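Local coordinates for peroxisomal membrane protein LPX1 (Saccharomyces cerevisiae, PDB 2Y6U) that acts in peroxisomes as an alpha/beta-hydrolase with acyl esterase, lipase and phospholipase A activity, at residues 57-62 and 91-96. Numbering follows the deposited sequence.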
loop_
_atom_site.group_PDB
_atom_site.type_symbol
_atom_site.label_atom_id
_atom_site.label_comp_id
_atom_site.label_asym_id
_atom_site.label_seq_id
_atom_site.Cartn_x
_atom_site.Cartn_y
_atom_site.Cartn_z
ATOM N N PHE A 57 -13.367 -8.627 -9.121
ATOM C CA PHE A 57 -13.881 -9.796 -8.377
ATOM C C PHE A 57 -12.695 -10.642 -7.890
ATOM O O PHE A 57 -11.796 -10.950 -8.668
ATOM C CB PHE A 57 -14.687 -10.728 -9.277
ATOM C CG PHE A 57 -16.067 -10.244 -9.608
ATOM C CD1 PHE A 57 -16.279 -9.393 -10.698
ATOM C CD2 PHE A 57 -17.154 -10.631 -8.838
ATOM C CE1 PHE A 57 -17.567 -8.963 -11.007
ATOM C CE2 PHE A 57 -18.439 -10.220 -9.160
ATOM C CZ PHE A 57 -18.629 -9.366 -10.246
ATOM N N LEU A 58 -12.754 -11.002 -6.611
ATOM C CA LEU A 58 -11.682 -11.675 -5.868
ATOM C C LEU A 58 -12.184 -13.009 -5.352
ATOM O O LEU A 58 -13.101 -13.071 -4.470
ATOM C CB LEU A 58 -11.172 -10.764 -4.735
ATOM C CG LEU A 58 -10.729 -9.352 -5.095
ATOM C CD1 LEU A 58 -10.212 -8.675 -3.768
ATOM C CD2 LEU A 58 -9.723 -9.396 -6.270
ATOM N N HIS A 59 -11.668 -14.088 -5.917
ATOM C CA HIS A 59 -12.102 -15.414 -5.555
ATOM C C HIS A 59 -11.724 -15.860 -4.116
ATOM O O HIS A 59 -10.839 -15.297 -3.469
ATOM C CB HIS A 59 -11.485 -16.473 -6.526
ATOM C CG HIS A 59 -9.969 -16.523 -6.438
ATOM N ND1 HIS A 59 -9.306 -17.139 -5.385
ATOM C CD2 HIS A 59 -9.011 -16.023 -7.254
ATOM C CE1 HIS A 59 -7.994 -16.991 -5.572
ATOM N NE2 HIS A 59 -7.792 -16.303 -6.685
ATOM N N GLY A 60 -12.392 -16.911 -3.680
ATOM C CA GLY A 60 -12.185 -17.495 -2.398
ATOM C C GLY A 60 -10.966 -18.428 -2.409
ATOM O O GLY A 60 -10.408 -18.790 -3.470
ATOM N N SER A 61 -10.626 -18.914 -1.229
ATOM C CA SER A 61 -9.490 -19.819 -1.022
ATOM C C SER A 61 -9.758 -21.081 -1.824
ATOM O O SER A 61 -10.867 -21.647 -1.715
ATOM C CB SER A 61 -9.467 -20.192 0.490
ATOM O OG SER A 61 -9.078 -19.054 1.210
ATOM N N GLY A 62 -8.738 -21.565 -2.539
ATOM C CA GLY A 62 -8.843 -22.832 -3.296
ATOM C C GLY A 62 -9.643 -22.784 -4.573
ATOM O O GLY A 62 -9.847 -23.802 -5.222
ATOM N N LEU A 91 -11.051 -10.009 -13.366
ATOM C CA LEU A 91 -11.112 -11.220 -12.700
ATOM C C LEU A 91 -9.693 -11.718 -12.427
ATOM O O LEU A 91 -8.911 -11.988 -13.341
ATOM C CB LEU A 91 -11.866 -12.268 -13.514
ATOM C CG LEU A 91 -13.336 -12.037 -13.852
ATOM C CD1 LEU A 91 -13.918 -13.371 -14.471
ATOM C CD2 LEU A 91 -14.134 -11.448 -12.797
ATOM N N ILE A 92 -9.301 -11.695 -11.175
ATOM C CA ILE A 92 -7.901 -11.874 -10.798
ATOM C C ILE A 92 -7.637 -13.250 -10.116
ATOM O O ILE A 92 -8.384 -13.677 -9.251
ATOM C CB ILE A 92 -7.498 -10.737 -9.823
ATOM C CG1 ILE A 92 -7.582 -9.394 -10.522
ATOM C CG2 ILE A 92 -6.039 -10.949 -9.201
ATOM C CD1 ILE A 92 -7.476 -8.147 -9.514
ATOM N N ASP A 93 -6.533 -13.931 -10.497
ATOM C CA ASP A 93 -6.074 -15.121 -9.770
ATOM C C ASP A 93 -4.923 -14.731 -8.863
ATOM O O ASP A 93 -3.894 -14.152 -9.279
ATOM C CB ASP A 93 -5.537 -16.184 -10.670
ATOM C CG ASP A 93 -6.609 -17.034 -11.315
ATOM O OD1 ASP A 93 -7.664 -17.260 -10.727
ATOM O OD2 ASP A 93 -6.339 -17.512 -12.432
ATOM N N GLN A 94 -5.091 -15.016 -7.586
ATOM C CA GLN A 94 -4.006 -14.783 -6.605
ATOM C C GLN A 94 -2.790 -15.625 -7.035
ATOM O O GLN A 94 -2.932 -16.625 -7.762
ATOM C CB GLN A 94 -4.490 -15.241 -5.255
ATOM C CG GLN A 94 -5.602 -14.359 -4.658
ATOM C CD GLN A 94 -5.072 -12.952 -4.417
ATOM O OE1 GLN A 94 -4.137 -12.730 -3.653
ATOM N NE2 GLN A 94 -5.694 -11.987 -5.053
ATOM N N VAL A 95 -1.591 -15.269 -6.531
ATOM C CA VAL A 95 -0.329 -15.845 -7.012
ATOM C C VAL A 95 -0.284 -17.350 -6.949
ATOM O O VAL A 95 0.355 -17.971 -7.798
ATOM C CB VAL A 95 0.933 -15.281 -6.260
ATOM C CG1 VAL A 95 1.232 -13.795 -6.631
ATOM C CG2 VAL A 95 0.825 -15.530 -4.749
ATOM N N ASN A 96 -0.959 -17.942 -5.947
ATOM C CA ASN A 96 -0.946 -19.362 -5.786
ATOM C C ASN A 96 -2.207 -20.116 -6.209
ATOM O O ASN A 96 -2.450 -21.213 -5.757
ATOM C CB ASN A 96 -0.537 -19.663 -4.311
ATOM C CG ASN A 96 -1.549 -19.189 -3.326
ATOM O OD1 ASN A 96 -2.373 -18.355 -3.653
ATOM N ND2 ASN A 96 -1.539 -19.782 -2.121
HETATM O O HOH W 1 -11.107 -13.644 -8.802
#
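Two neighbouring parallel strands of the alpha/beta-hydrolase sheet, 51-58 and 84-92, part at their C-terminal ends, and H59 spans the gap to Q94. The CA atoms are 5.3 Å apart at F57 and L91 but 7.4 Å apart at H59 and D93. Where they part, a water links them in place of a direct bond between H59 N and I92 O. It donates to F57 O and to I92 O, and accepts from H59 N at 3.0 Å. On one face of the sheet, L91 CD2 lies 3.6 Å from F57 CB and also touches CD1 of the ring. On the other face, L58 and I92 lie side by side, with L58 CD2 and I92 CD1 in loose contact. There helix 114-125 packs on both residues.

The imidazole is fixed at both nitrogens. Q94 N donates to H59 NE2 over 3.1 Å, almost straight at 177° and near the ring plane. H59 ND1 donates to G60 O at 2.8 Å. NE2 therefore acts as acceptor and the proton sits on ND1. The ring reaches Q94 with CG between the backbone N and the carbonyl carbon (chi1 63°). Its CD2 edge comes to 3.1 Å from I92 O, while Q94 CG packs against NE2 and CE1.

These loops follow the strand ends, where alpha/beta hydrolases place their active site. After strand 51-58 runs an H-G-S-G sequence, resembling the HG motif found in the oxyanion-hole loop of many members of this family. S61 N is hydrogen-bonded to S145 OG, the serine of a probable nucleophile elbow. An alanine in place of H59 would probably leave Q94 N without its acceptor and the turn at G60 less firmly held. D93 turns its carboxylate to K65 N and D99 N.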